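Local coordinates for twitching motility pilus retraction protein (PDB 5ZFQ) that acts as the retraction ATPase motor of the type IV pilus, probably as a hexamer that uses ATP hydrolysis to pull pili back in during twitching motility, at residues Glu35-Gly40 and Phe122-Tyr127; Pro52-Asp57 and Ile61-Pro66; Ile357-Ala362 and Glu371-Leu376. One frame throughout, in Å; residues are numbered along the deposited sequence.

Contact 1 of 3, residues Glu35-Gly40 and Phe122-Tyr127; sequences ELVNRG and FRVIPY
Phe122 opens the strand side of this contact: its carbonyl O lies 4.4 Å from Leu36 CD2, no more than a loose approach. The first side-chain bond of Phe122 points toward the last turn of helix 29-38, but the ring then leads away from 35-40 to settle on Met29 and Leu33, earlier on the same helix. Arg123 points to the other side of the strand, where it packs on Arg220 of a neighbouring subunit. Val124 carries the contact. With CG1 anti to the backbone N (chi1 174°), its CG2 lies beside that N and is the methyl that does the touching. Leu36 CD2 rests 3.7 Å from Val124 CG2, the two side chains sliding past each other in opposite directions. Val37 CG2 comes to the same Val124 CG2 from 4.2 Å, so a single methyl serves both helix residues. Just beyond, the helix ends in a Schellman motif, with Gly40 at the positive-phi position and Gly40 N bonded to Val37 O. A helix end laid by its aliphatic side chains on a six-stranded antiparallel sheet is consistent with the PAS-like N-terminal domain of PilT-family ATPases.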
ATOM      1  N   GLU A  35      48.605   6.942 -17.098  1.00 42.45           N
ATOM      2  CA  GLU A  35      49.445   7.086 -15.918  1.00 44.03           C
ATOM      3  C   GLU A  35      49.075   6.072 -14.825  1.00 43.44           C
ATOM      4  O   GLU A  35      49.954   5.384 -14.286  1.00 44.62           O
ATOM      5  CB  GLU A  35      49.342   8.510 -15.378  1.00 45.34           C
ATOM      6  CG  GLU A  35      49.979   8.689 -14.028  1.00 48.00           C
ATOM      7  CD  GLU A  35      51.456   9.016 -14.103  1.00 52.08           C
ATOM      8  OE1 GLU A  35      52.190   8.298 -14.830  1.00 55.01           O
ATOM      9  OE2 GLU A  35      51.882   9.977 -13.414  1.00 53.19           O
ATOM     10  N   LEU A  36      47.777   5.981 -14.521  1.00 41.84           N
ATOM     11  CA  LEU A  36      47.250   5.023 -13.555  1.00 41.48           C
ATOM     12  C   LEU A  36      47.716   3.599 -13.837  1.00 42.81           C
ATOM     13  O   LEU A  36      48.271   2.929 -12.958  1.00 43.83           O
ATOM     14  CB  LEU A  36      45.723   5.070 -13.547  1.00 40.45           C
ATOM     15  CG  LEU A  36      44.995   4.009 -12.699  1.00 41.17           C
ATOM     16  CD1 LEU A  36      45.206   4.141 -11.152  1.00 31.13           C
ATOM     17  CD2 LEU A  36      43.504   3.986 -13.043  1.00 40.52           C
ATOM     18  N   VAL A  37      47.495   3.143 -15.067  1.00 42.78           N
ATOM     19  CA  VAL A  37      47.798   1.763 -15.428  1.00 43.35           C
ATOM     20  C   VAL A  37      49.304   1.512 -15.400  1.00 44.13           C
ATOM     21  O   VAL A  37      49.749   0.548 -14.779  1.00 45.31           O
ATOM     22  CB  VAL A  37      47.237   1.387 -16.824  1.00 49.66           C
ATOM     23  CG1 VAL A  37      47.659  -0.023 -17.200  1.00 51.34           C
ATOM     24  CG2 VAL A  37      45.717   1.491 -16.849  1.00 48.14           C
ATOM     25  N   ASN A  38      50.074   2.384 -16.055  1.00 43.93           N
ATOM     26  CA  ASN A  38      51.533   2.286 -16.084  1.00 45.70           C
ATOM     27  C   ASN A  38      52.141   2.109 -14.696  1.00 46.41           C
ATOM     28  O   ASN A  38      53.113   1.359 -14.525  1.00 49.08           O
ATOM     29  CB  ASN A  38      52.147   3.521 -16.741  1.00 46.51           C
ATOM     30  CG  ASN A  38      52.083   3.479 -18.257  1.00 48.13           C
ATOM     31  OD1 ASN A  38      51.791   2.441 -18.849  1.00 49.17           O
ATOM     32  ND2 ASN A  38      52.355   4.616 -18.894  1.00 48.49           N
ATOM     33  N   ARG A  39      51.563   2.783 -13.702  1.00 44.03           N
ATOM     34  CA  ARG A  39      52.160   2.778 -12.371  1.00 43.97           C
ATOM     35  C   ARG A  39      51.613   1.662 -11.476  1.00 43.93           C
ATOM     36  O   ARG A  39      51.887   1.634 -10.272  1.00 44.69           O
ATOM     37  CB  ARG A  39      51.980   4.147 -11.710  1.00 42.19           C
ATOM     38  CG  ARG A  39      52.701   5.239 -12.470  1.00 42.14           C
ATOM     39  CD  ARG A  39      52.657   6.532 -11.742  1.00 41.18           C
ATOM     40  NE  ARG A  39      53.346   6.429 -10.466  1.00 42.09           N
ATOM     41  CZ  ARG A  39      53.327   7.393  -9.557  1.00 42.21           C
ATOM     42  NH1 ARG A  39      52.662   8.510  -9.803  1.00 38.80           N
ATOM     43  NH2 ARG A  39      53.948   7.239  -8.403  1.00 43.99           N
ATOM     44  N   GLY A  40      50.879   0.727 -12.082  1.00 43.07           N
ATOM     45  CA  GLY A  40      50.343  -0.409 -11.358  1.00 43.09           C
ATOM     46  C   GLY A  40      49.300   0.021 -10.346  1.00 41.71           C
ATOM     47  O   GLY A  40      49.179  -0.568  -9.268  1.00 42.43           O
ATOM     48  N   PHE A 122      37.762   6.189 -10.634  1.00 30.32           N
ATOM     49  CA  PHE A 122      37.971   5.294 -11.753  1.00 31.25           C
ATOM     50  C   PHE A 122      38.818   4.111 -11.351  1.00 31.78           C
ATOM     51  O   PHE A 122      39.822   4.240 -10.651  1.00 31.65           O
ATOM     52  CB  PHE A 122      38.555   6.079 -12.922  1.00 32.25           C
ATOM     53  CG  PHE A 122      37.664   7.205 -13.339  1.00 32.73           C
ATOM     54  CD1 PHE A 122      36.656   6.997 -14.260  1.00 33.49           C
ATOM     55  CD2 PHE A 122      37.778   8.451 -12.745  1.00 32.82           C
ATOM     56  CE1 PHE A 122      35.791   8.034 -14.604  1.00 33.84           C
ATOM     57  CE2 PHE A 122      36.925   9.494 -13.083  1.00 33.02           C
ATOM     58  CZ  PHE A 122      35.932   9.290 -14.017  1.00 33.42           C
ATOM     59  N   ARG A 123      38.360   2.939 -11.774  1.00 32.54           N
ATOM     60  CA  ARG A 123      38.932   1.681 -11.313  1.00 33.67           C
ATOM     61  C   ARG A 123      39.294   0.806 -12.496  1.00 33.87           C
ATOM     62  O   ARG A 123      38.485   0.597 -13.388  1.00 33.51           O
ATOM     63  CB  ARG A 123      37.941   0.958 -10.383  1.00 34.74           C
ATOM     64  CG  ARG A 123      37.484   1.794  -9.190  1.00 35.23           C
ATOM     65  CD  ARG A 123      36.583   1.017  -8.249  1.00 37.21           C
ATOM     66  NE  ARG A 123      35.231   0.867  -8.780  1.00 39.19           N
ATOM     67  CZ  ARG A 123      34.458  -0.217  -8.627  1.00 41.31           C
ATOM     68  NH1 ARG A 123      34.906  -1.278  -7.971  1.00 42.22           N
ATOM     69  NH2 ARG A 123      33.226  -0.241  -9.140  1.00 42.03           N
ATOM     70  N   VAL A 124      40.518   0.303 -12.502  1.00 35.51           N
ATOM     71  CA  VAL A 124      40.957  -0.647 -13.514  1.00 38.21           C
ATOM     72  C   VAL A 124      40.200  -1.979 -13.479  1.00 39.69           C
ATOM     73  O   VAL A 124      40.103  -2.635 -12.434  1.00 32.87           O
ATOM     74  CB  VAL A 124      42.459  -0.948 -13.365  1.00 40.25           C
ATOM     75  CG1 VAL A 124      42.894  -2.061 -14.336  1.00 34.45           C
ATOM     76  CG2 VAL A 124      43.261   0.325 -13.599  1.00 40.55           C
ATOM     77  N   ILE A 125      39.659  -2.367 -14.628  1.00 40.93           N
ATOM     78  CA  ILE A 125      39.182  -3.732 -14.813  1.00 42.49           C
ATOM     79  C   ILE A 125      40.300  -4.544 -15.438  1.00 45.36           C
ATOM     80  O   ILE A 125      40.681  -4.310 -16.586  1.00 46.12           O
ATOM     81  CB  ILE A 125      37.936  -3.816 -15.711  1.00 41.45           C
ATOM     82  CG1 ILE A 125      36.763  -3.075 -15.083  1.00 38.90           C
ATOM     83  CG2 ILE A 125      37.546  -5.256 -15.939  1.00 42.58           C
ATOM     84  CD1 ILE A 125      35.589  -2.987 -16.003  1.00 38.83           C
ATOM     85  N   PRO A 126      40.837  -5.504 -14.684  1.00 45.89           N
ATOM     86  CA  PRO A 126      41.973  -6.283 -15.190  1.00 47.27           C
ATOM     87  C   PRO A 126      41.550  -7.200 -16.344  1.00 47.71           C
ATOM     88  O   PRO A 126      40.417  -7.684 -16.340  1.00 46.43           O
ATOM     89  CB  PRO A 126      42.420  -7.087 -13.967  1.00 47.07           C
ATOM     90  CG  PRO A 126      41.156  -7.238 -13.141  1.00 45.75           C
ATOM     91  CD  PRO A 126      40.349  -5.983 -13.377  1.00 45.35           C
ATOM     92  N   TYR A 127      42.429  -7.399 -17.324  1.00 50.62           N
ATOM     93  CA  TYR A 127      42.158  -8.335 -18.411  1.00 52.49           C
ATOM     94  C   TYR A 127      42.253  -9.757 -17.870  1.00 53.66           C
ATOM     95  O   TYR A 127      41.391 -10.610 -18.140  1.00 53.14           O
ATOM     96  CB  TYR A 127      43.140  -8.154 -19.580  1.00 54.71           C
ATOM     97  CG  TYR A 127      42.904  -6.943 -20.479  1.00 56.27           C
ATOM     98  CD1 TYR A 127      41.824  -6.910 -21.385  1.00 56.06           C
ATOM     99  CD2 TYR A 127      43.784  -5.847 -20.466  1.00 57.71           C
ATOM    100  CE1 TYR A 127      41.617  -5.795 -22.240  1.00 56.48           C
ATOM    101  CE2 TYR A 127      43.588  -4.736 -21.319  1.00 58.21           C
ATOM    102  CZ  TYR A 127      42.503  -4.717 -22.200  1.00 57.43           C
ATOM    103  OH  TYR A 127      42.296  -3.629 -23.030  1.00 57.59           O
TER

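Contact 2 of 3, residues Pro52-Asp57 and Ile61-Pro66; sequences PQIRVD and IPLEMP
Pro52-Ile54 and Ile61-Leu63 run antiparallel as the arms of a beta hairpin, Ile54 and Ile61 forming a hydrogen-bonded pair and Gln53 and Pro62 the adjoining non-hydrogen-bonded pair. Ile54 N gives a bond of 2.9 Å to Ile61 O, its donor tilted 25° from the carbonyl plane, and Ile61 N returns one of 2.8 Å to Ile54 O. The straightest bond comes past the end of the paired strand, where Leu63 N points at Pro52 O with an angle of 175° at the hydrogen.

On one face, Gln53 and Pro62 lie side by side and point the same way. The glutamine chain bends at chi2 (-119°), which carries its amide back over the proline: OE1 is 3.4 Å from Pro62 CD, a contact without a hydrogen bond, while NE2 weakly bonds Ser50 OG. With an alanine in place of this glutamine, the Pro62 ring would probably lose the amide lying beside it, and Ser50 OG its weak partner.

The other face is aliphatic. Ile54 CD1 meets Leu63 CD2 at 3.8 Å, the two side chains crossing nearly at right angles, and Val56 CG2 reaches Ile61 CD1 at 3.7 Å. Farther along, the Met65 side chain crosses that of Pro52 at about a right angle, its CG 3.8 Å from Pro52 CD.

This aliphatic face lies under helix 29-38, where Ile54 packs on Leu36 and Leu63 on Leu32. Strand 43-46 flanks 53-56 on its other edge, leaving 59-62 outermost in the sheet of this chain, while Arg55 turns to Asp222 and Asp224 of a neighbouring subunit in two salt bridges.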
ATOM      1  N   PRO A  52      44.917  15.027  -9.033  1.00 33.45           N
ATOM      2  CA  PRO A  52      44.492  13.646  -9.230  1.00 32.16           C
ATOM      3  C   PRO A  52      45.273  12.726  -8.307  1.00 32.68           C
ATOM      4  O   PRO A  52      46.483  12.911  -8.124  1.00 33.98           O
ATOM      5  CB  PRO A  52      44.830  13.394 -10.693  1.00 32.04           C
ATOM      6  CG  PRO A  52      44.691  14.752 -11.329  1.00 31.97           C
ATOM      7  CD  PRO A  52      45.244  15.692 -10.307  1.00 33.24           C
ATOM      8  N   GLN A  53      44.576  11.789  -7.678  1.00 32.17           N
ATOM      9  CA  GLN A  53      45.224  10.809  -6.822  1.00 32.88           C
ATOM     10  C   GLN A  53      45.061   9.409  -7.399  1.00 33.40           C
ATOM     11  O   GLN A  53      43.978   9.054  -7.880  1.00 32.53           O
ATOM     12  CB  GLN A  53      44.647  10.886  -5.417  1.00 32.39           C
ATOM     13  CG  GLN A  53      44.776  12.256  -4.797  1.00 32.88           C
ATOM     14  CD  GLN A  53      45.623  12.240  -3.537  1.00 34.84           C
ATOM     15  OE1 GLN A  53      46.305  11.260  -3.245  1.00 35.68           O
ATOM     16  NE2 GLN A  53      45.597  13.333  -2.796  1.00 35.87           N
ATOM     17  N   ILE A  54      46.131   8.617  -7.391  1.00 35.57           N
ATOM     18  CA  ILE A  54      45.991   7.188  -7.725  1.00 36.67           C
ATOM     19  C   ILE A  54      46.282   6.329  -6.491  1.00 40.01           C
ATOM     20  O   ILE A  54      46.990   6.761  -5.570  1.00 41.52           O
ATOM     21  CB  ILE A  54      46.920   6.732  -8.878  1.00 36.37           C
ATOM     22  CG1 ILE A  54      48.393   6.804  -8.437  1.00 36.94           C
ATOM     23  CG2 ILE A  54      46.592   7.502 -10.199  1.00 31.33           C
ATOM     24  CD1 ILE A  54      49.407   6.658  -9.575  1.00 37.30           C
ATOM     25  N   ARG A  55      45.708   5.128  -6.461  1.00 41.42           N
ATOM     26  CA  ARG A  55      45.957   4.208  -5.368  1.00 44.84           C
ATOM     27  C   ARG A  55      46.836   3.089  -5.886  1.00 46.25           C
ATOM     28  O   ARG A  55      46.497   2.460  -6.881  1.00 43.22           O
ATOM     29  CB  ARG A  55      44.648   3.638  -4.786  1.00 45.99           C
ATOM     30  CG  ARG A  55      44.877   2.757  -3.542  1.00 48.42           C
ATOM     31  CD  ARG A  55      43.623   2.076  -3.032  1.00 34.20           C
ATOM     32  NE  ARG A  55      42.530   2.987  -2.684  1.00 35.73           N
ATOM     33  CZ  ARG A  55      42.429   3.677  -1.546  1.00 36.58           C
ATOM     34  NH1 ARG A  55      43.353   3.564  -0.603  1.00 38.77           N
ATOM     35  NH2 ARG A  55      41.381   4.468  -1.339  1.00 35.67           N
ATOM     36  N   VAL A  56      47.957   2.849  -5.214  1.00 50.13           N
ATOM     37  CA  VAL A  56      48.901   1.814  -5.628  1.00 53.27           C
ATOM     38  C   VAL A  56      49.208   0.844  -4.493  1.00 56.72           C
ATOM     39  O   VAL A  56      49.789   1.232  -3.477  1.00 57.35           O
ATOM     40  CB  VAL A  56      50.230   2.423  -6.128  1.00 54.89           C
ATOM     41  CG1 VAL A  56      51.119   1.332  -6.706  1.00 56.59           C
ATOM     42  CG2 VAL A  56      49.975   3.516  -7.158  1.00 53.21           C
ATOM     43  N   ASP A  57      48.833  -0.420  -4.675  1.00 59.09           N
ATOM     44  CA  ASP A  57      48.998  -1.432  -3.631  1.00 62.95           C
ATOM     45  C   ASP A  57      48.454  -0.963  -2.284  1.00 64.11           C
ATOM     46  O   ASP A  57      49.059  -1.235  -1.248  1.00 65.29           O
ATOM     47  CB  ASP A  57      50.476  -1.826  -3.477  1.00 67.09           C
ATOM     48  CG  ASP A  57      50.995  -2.647  -4.653  1.00 69.48           C
ATOM     49  OD1 ASP A  57      50.165  -3.197  -5.415  1.00 70.25           O
ATOM     50  OD2 ASP A  57      52.231  -2.769  -4.801  1.00 72.16           O
ATOM     51  N   ILE A  61      48.252   8.173  -3.569  1.00 47.43           N
ATOM     52  CA  ILE A  61      49.434   8.882  -4.023  1.00 46.62           C
ATOM     53  C   ILE A  61      49.000  10.022  -4.927  1.00 44.96           C
ATOM     54  O   ILE A  61      48.393   9.793  -5.986  1.00 43.81           O
ATOM     55  CB  ILE A  61      50.391   7.971  -4.804  1.00 45.91           C
ATOM     56  CG1 ILE A  61      50.909   6.832  -3.934  1.00 47.01           C
ATOM     57  CG2 ILE A  61      51.528   8.760  -5.349  1.00 46.75           C
ATOM     58  CD1 ILE A  61      51.691   5.793  -4.733  1.00 47.69           C
ATOM     59  N   PRO A  62      49.277  11.258  -4.508  1.00 44.96           N
ATOM     60  CA  PRO A  62      48.970  12.400  -5.384  1.00 43.62           C
ATOM     61  C   PRO A  62      49.874  12.455  -6.623  1.00 43.69           C
ATOM     62  O   PRO A  62      51.068  12.197  -6.500  1.00 45.39           O
ATOM     63  CB  PRO A  62      49.205  13.610  -4.475  1.00 44.84           C
ATOM     64  CG  PRO A  62      50.037  13.084  -3.307  1.00 46.86           C
ATOM     65  CD  PRO A  62      49.665  11.658  -3.144  1.00 46.18           C
ATOM     66  N   LEU A  63      49.324  12.769  -7.798  1.00 42.24           N
ATOM     67  CA  LEU A  63      50.169  12.995  -8.991  1.00 42.46           C
ATOM     68  C   LEU A  63      50.906  14.352  -8.940  1.00 43.46           C
ATOM     69  O   LEU A  63      50.489  15.293  -8.254  1.00 42.95           O
ATOM     70  CB  LEU A  63      49.351  12.909 -10.290  1.00 40.75           C
ATOM     71  CG  LEU A  63      48.658  11.590 -10.683  1.00 39.59           C
ATOM     72  CD1 LEU A  63      48.106  11.637 -12.125  1.00 38.67           C
ATOM     73  CD2 LEU A  63      49.539  10.345 -10.464  1.00 40.56           C
ATOM     74  N   GLU A  64      52.014  14.448  -9.665  1.00 45.00           N
ATOM     75  CA  GLU A  64      52.791  15.675  -9.661  1.00 46.68           C
ATOM     76  C   GLU A  64      52.172  16.728 -10.603  1.00 46.13           C
ATOM     77  O   GLU A  64      52.744  17.064 -11.641  1.00 46.84           O
ATOM     78  CB  GLU A  64      54.243  15.387 -10.049  1.00 48.66           C
ATOM     79  CG  GLU A  64      55.195  16.524  -9.716  1.00 50.94           C
ATOM     80  CD  GLU A  64      56.531  16.421 -10.443  1.00 53.08           C
ATOM     81  OE1 GLU A  64      57.083  15.305 -10.531  1.00 53.65           O
ATOM     82  OE2 GLU A  64      57.021  17.468 -10.928  1.00 54.31           O
ATOM     83  N   MET A  65      50.995  17.235 -10.229  1.00 45.32           N
ATOM     84  CA  MET A  65      50.312  18.303 -10.972  1.00 45.28           C
ATOM     85  C   MET A  65      49.487  19.156  -9.987  1.00 44.45           C
ATOM     86  O   MET A  65      49.263  18.739  -8.852  1.00 44.19           O
ATOM     87  CB  MET A  65      49.420  17.728 -12.094  1.00 44.28           C
ATOM     88  CG  MET A  65      48.630  16.482 -11.748  1.00 43.00           C
ATOM     89  SD  MET A  65      47.956  15.657 -13.220  1.00 53.78           S
ATOM     90  CE  MET A  65      49.436  15.025 -14.030  1.00 34.85           C
ATOM     91  N   PRO A  66      49.060  20.366 -10.405  1.00 44.00           N
ATOM     92  CA  PRO A  66      48.340  21.253  -9.479  1.00 43.66           C
ATOM     93  C   PRO A  66      46.978  20.710  -9.050  1.00 41.44           C
ATOM     94  O   PRO A  66      46.463  19.778  -9.676  1.00 40.02           O
ATOM     95  CB  PRO A  66      48.185  22.553 -10.293  1.00 44.26           C
ATOM     96  CG  PRO A  66      48.316  22.151 -11.698  1.00 43.95           C
ATOM     97  CD  PRO A  66      49.327  21.038 -11.688  1.00 44.45           C
TER

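Contact 3 of 3, residues Ile357-Ala362 and Glu371-Leu376; sequences ISLDVA and ELKQML
Ala362, whose methyl faces Leu372 across the contact, also makes the shortest polar bond of the two segments: its backbone N lies 2.8 Å from Ser358 O, closing the first turn of helix 359-365, with Ser358 at the N-cap position. The turn sets Leu359 and Ala362 on the side that faces helix 369-377. Ala362 CB points at that helix and approaches Leu372 CD2 at 4.3 Å, a light touch between a small residue and a branched one.

Leu359 starts off obliquely to the neighbouring helix. With CG anti to the backbone N (chi1 -167°), its branch swings closer, and CD1 comes within 3.8 Å of Leu376 CD1. These two leucines slide past each other in opposite directions. The same Leu359 CD1 has Lys373 NZ 4.3 Å away, where the lysine chain, bent at chi2, brings its end toward the leucine; both residues are exposed. Behind both segments, helix 344-353 provides shared backing, Ala362 packing on Leu352 and Leu376 on Phe349. Glu371 OE2 is hydrogen-bonded to the hydroxyl of Tyr329.

With two methyl pairs and one lysine end making the contact and no polar bond between the segments, the two short helices meet mainly through nondirectional apolar contact over a small area, 150 Å² with both sides summed.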
ATOM      1  N   ILE A 357      46.335 -14.241  10.228  1.00 56.78           N
ATOM      2  CA  ILE A 357      45.485 -13.336  11.008  1.00 55.37           C
ATOM      3  C   ILE A 357      45.838 -13.407  12.492  1.00 55.97           C
ATOM      4  O   ILE A 357      46.502 -14.345  12.927  1.00 57.65           O
ATOM      5  CB  ILE A 357      43.968 -13.658  10.844  1.00 41.16           C
ATOM      6  CG1 ILE A 357      43.593 -14.948  11.587  1.00 41.85           C
ATOM      7  CG2 ILE A 357      43.578 -13.739   9.388  1.00 36.45           C
ATOM      8  CD1 ILE A 357      42.140 -15.338  11.411  1.00 41.25           C
ATOM      9  N   SER A 358      45.386 -12.430  13.274  1.00 54.56           N
ATOM     10  CA  SER A 358      45.692 -12.426  14.707  1.00 54.38           C
ATOM     11  C   SER A 358      44.548 -13.018  15.527  1.00 54.47           C
ATOM     12  O   SER A 358      43.403 -13.051  15.078  1.00 52.85           O
ATOM     13  CB  SER A 358      46.004 -11.010  15.191  1.00 53.30           C
ATOM     14  OG  SER A 358      44.817 -10.252  15.342  1.00 52.12           O
ATOM     15  N   LEU A 359      44.877 -13.488  16.726  1.00 57.36           N
ATOM     16  CA  LEU A 359      43.909 -14.087  17.632  1.00 60.25           C
ATOM     17  C   LEU A 359      42.709 -13.154  17.906  1.00 59.54           C
ATOM     18  O   LEU A 359      41.572 -13.626  17.946  1.00 59.63           O
ATOM     19  CB  LEU A 359      44.599 -14.490  18.953  1.00 64.19           C
ATOM     20  CG  LEU A 359      43.836 -15.406  19.936  1.00 66.58           C
ATOM     21  CD1 LEU A 359      43.706 -16.828  19.406  1.00 43.35           C
ATOM     22  CD2 LEU A 359      44.440 -15.413  21.339  1.00 44.42           C
ATOM     23  N   ASP A 360      42.954 -11.849  18.081  1.00 58.89           N
ATOM     24  CA  ASP A 360      41.869 -10.866  18.291  1.00 58.45           C
ATOM     25  C   ASP A 360      40.867 -10.896  17.155  1.00 53.65           C
ATOM     26  O   ASP A 360      39.669 -11.111  17.355  1.00 52.64           O
ATOM     27  CB  ASP A 360      42.393  -9.424  18.413  1.00 61.66           C
ATOM     28  CG  ASP A 360      43.102  -9.157  19.726  1.00 66.65           C
ATOM     29  OD1 ASP A 360      43.019 -10.022  20.631  1.00 69.33           O
ATOM     30  OD2 ASP A 360      43.701  -8.060  19.872  1.00 68.62           O
ATOM     31  N   VAL A 361      41.376 -10.662  15.955  1.00 51.13           N
ATOM     32  CA  VAL A 361      40.543 -10.615  14.774  1.00 48.84           C
ATOM     33  C   VAL A 361      39.845 -11.955  14.572  1.00 48.37           C
ATOM     34  O   VAL A 361      38.639 -12.004  14.327  1.00 48.46           O
ATOM     35  CB  VAL A 361      41.372 -10.238  13.548  1.00 48.34           C
ATOM     36  CG1 VAL A 361      40.496 -10.196  12.302  1.00 47.56           C
ATOM     37  CG2 VAL A 361      42.030  -8.892  13.792  1.00 48.08           C
ATOM     38  N   ALA A 362      40.591 -13.042  14.721  1.00 48.10           N
ATOM     39  CA  ALA A 362      40.003 -14.371  14.577  1.00 47.57           C
ATOM     40  C   ALA A 362      38.829 -14.578  15.537  1.00 46.30           C
ATOM     41  O   ALA A 362      37.735 -14.935  15.119  1.00 45.41           O
ATOM     42  CB  ALA A 362      41.065 -15.453  14.784  1.00 48.80           C
ATOM     43  N   GLU A 371      34.401 -22.850  20.810  1.00 54.19           N
ATOM     44  CA  GLU A 371      34.850 -23.923  19.919  1.00 55.14           C
ATOM     45  C   GLU A 371      36.262 -23.672  19.394  1.00 55.52           C
ATOM     46  O   GLU A 371      37.117 -24.557  19.464  1.00 57.08           O
ATOM     47  CB  GLU A 371      33.888 -24.104  18.747  1.00 55.01           C
ATOM     48  CG  GLU A 371      34.442 -25.013  17.658  1.00 56.18           C
ATOM     49  CD  GLU A 371      33.380 -25.496  16.681  1.00 57.51           C
ATOM     50  OE1 GLU A 371      32.358 -26.056  17.144  1.00 59.40           O
ATOM     51  OE2 GLU A 371      33.560 -25.316  15.451  1.00 56.77           O
ATOM     52  N   LEU A 372      36.504 -22.462  18.894  1.00 54.42           N
ATOM     53  CA  LEU A 372      37.823 -22.101  18.364  1.00 54.94           C
ATOM     54  C   LEU A 372      38.925 -22.204  19.429  1.00 56.55           C
ATOM     55  O   LEU A 372      39.976 -22.771  19.155  1.00 56.71           O
ATOM     56  CB  LEU A 372      37.804 -20.690  17.758  1.00 54.03           C
ATOM     57  CG  LEU A 372      39.032 -20.317  16.910  1.00 54.31           C
ATOM     58  CD1 LEU A 372      39.210 -21.329  15.777  1.00 55.44           C
ATOM     59  CD2 LEU A 372      39.015 -18.877  16.372  1.00 41.01           C
ATOM     60  N   LYS A 373      38.714 -21.678  20.637  1.00 57.84           N
ATOM     61  CA  LYS A 373      39.678 -21.970  21.721  1.00 59.47           C
ATOM     62  C   LYS A 373      39.909 -23.473  21.906  1.00 58.53           C
ATOM     63  O   LYS A 373      41.063 -23.923  22.007  1.00 58.37           O
ATOM     64  CB  LYS A 373      39.264 -21.366  23.071  1.00 62.41           C
ATOM     65  CG  LYS A 373      38.653 -20.014  22.994  1.00 64.29           C
ATOM     66  CD  LYS A 373      39.627 -19.100  23.760  1.00 68.43           C
ATOM     67  CE  LYS A 373      39.594 -17.674  23.373  1.00 71.25           C
ATOM     68  NZ  LYS A 373      40.749 -17.240  22.432  1.00 77.25           N
ATOM     69  N   GLN A 374      38.823 -24.243  21.923  1.00 57.41           N
ATOM     70  CA  GLN A 374      38.927 -25.685  22.120  1.00 58.04           C
ATOM     71  C   GLN A 374      39.839 -26.332  21.059  1.00 57.76           C
ATOM     72  O   GLN A 374      40.707 -27.166  21.380  1.00 58.65           O
ATOM     73  CB  GLN A 374      37.528 -26.319  22.108  1.00 58.14           C
ATOM     74  CG  GLN A 374      37.336 -27.525  23.055  1.00 59.76           C
ATOM     75  CD  GLN A 374      37.802 -27.245  24.486  1.00 60.89           C
ATOM     76  OE1 GLN A 374      37.207 -26.438  25.213  1.00 60.77           O
ATOM     77  NE2 GLN A 374      38.883 -27.906  24.890  1.00 61.98           N
ATOM     78  N   MET A 375      39.652 -25.915  19.804  1.00 56.25           N
ATOM     79  CA  MET A 375      40.498 -26.368  18.700  1.00 55.94           C
ATOM     80  C   MET A 375      41.943 -25.932  18.879  1.00 56.38           C
ATOM     81  O   MET A 375      42.869 -26.686  18.588  1.00 56.94           O
ATOM     82  CB  MET A 375      39.971 -25.846  17.364  1.00 54.06           C
ATOM     83  CG  MET A 375      38.645 -26.453  16.939  1.00 54.01           C
ATOM     84  SD  MET A 375      37.847 -25.518  15.621  1.00 55.54           S
ATOM     85  CE  MET A 375      38.918 -25.855  14.225  1.00 47.33           C
ATOM     86  N   LEU A 376      42.134 -24.708  19.357  1.00 56.76           N
ATOM     87  CA  LEU A 376      43.474 -24.168  19.458  1.00 58.14           C
ATOM     88  C   LEU A 376      44.247 -24.878  20.566  1.00 61.52           C
ATOM     89  O   LEU A 376      45.477 -24.995  20.500  1.00 62.30           O
ATOM     90  CB  LEU A 376      43.418 -22.659  19.687  1.00 56.26           C
ATOM     91  CG  LEU A 376      43.020 -21.861  18.439  1.00 53.70           C
ATOM     92  CD1 LEU A 376      42.563 -20.453  18.818  1.00 52.25           C
ATOM     93  CD2 LEU A 376      44.174 -21.823  17.447  1.00 52.84           C
TER

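How the contacts relate
Contacts 1 and 2 adjoin, their centres 13 Å apart: contact 1 lays the end of helix 29-38 against strand 117-125, and contact 2 pairs two strands of the same antiparallel sheet. They touch directly: Arg39 NH1 lies 3.7 Å from Leu63 CD2, and Gly40 O lies 3.7 Å from Val56 CG1. Along the sequence, the hairpin of contact 2 forms within the span that contact 1 brackets. Contact 3 follows later and stands apart, its centre about 37 Å from that of contact 1 and 39 Å from that of contact 2; the nearest atoms are about 23 and 17 Å away respectively. The probable P-loop, between strand 150-155 and helix 162-176, is part of none of the three.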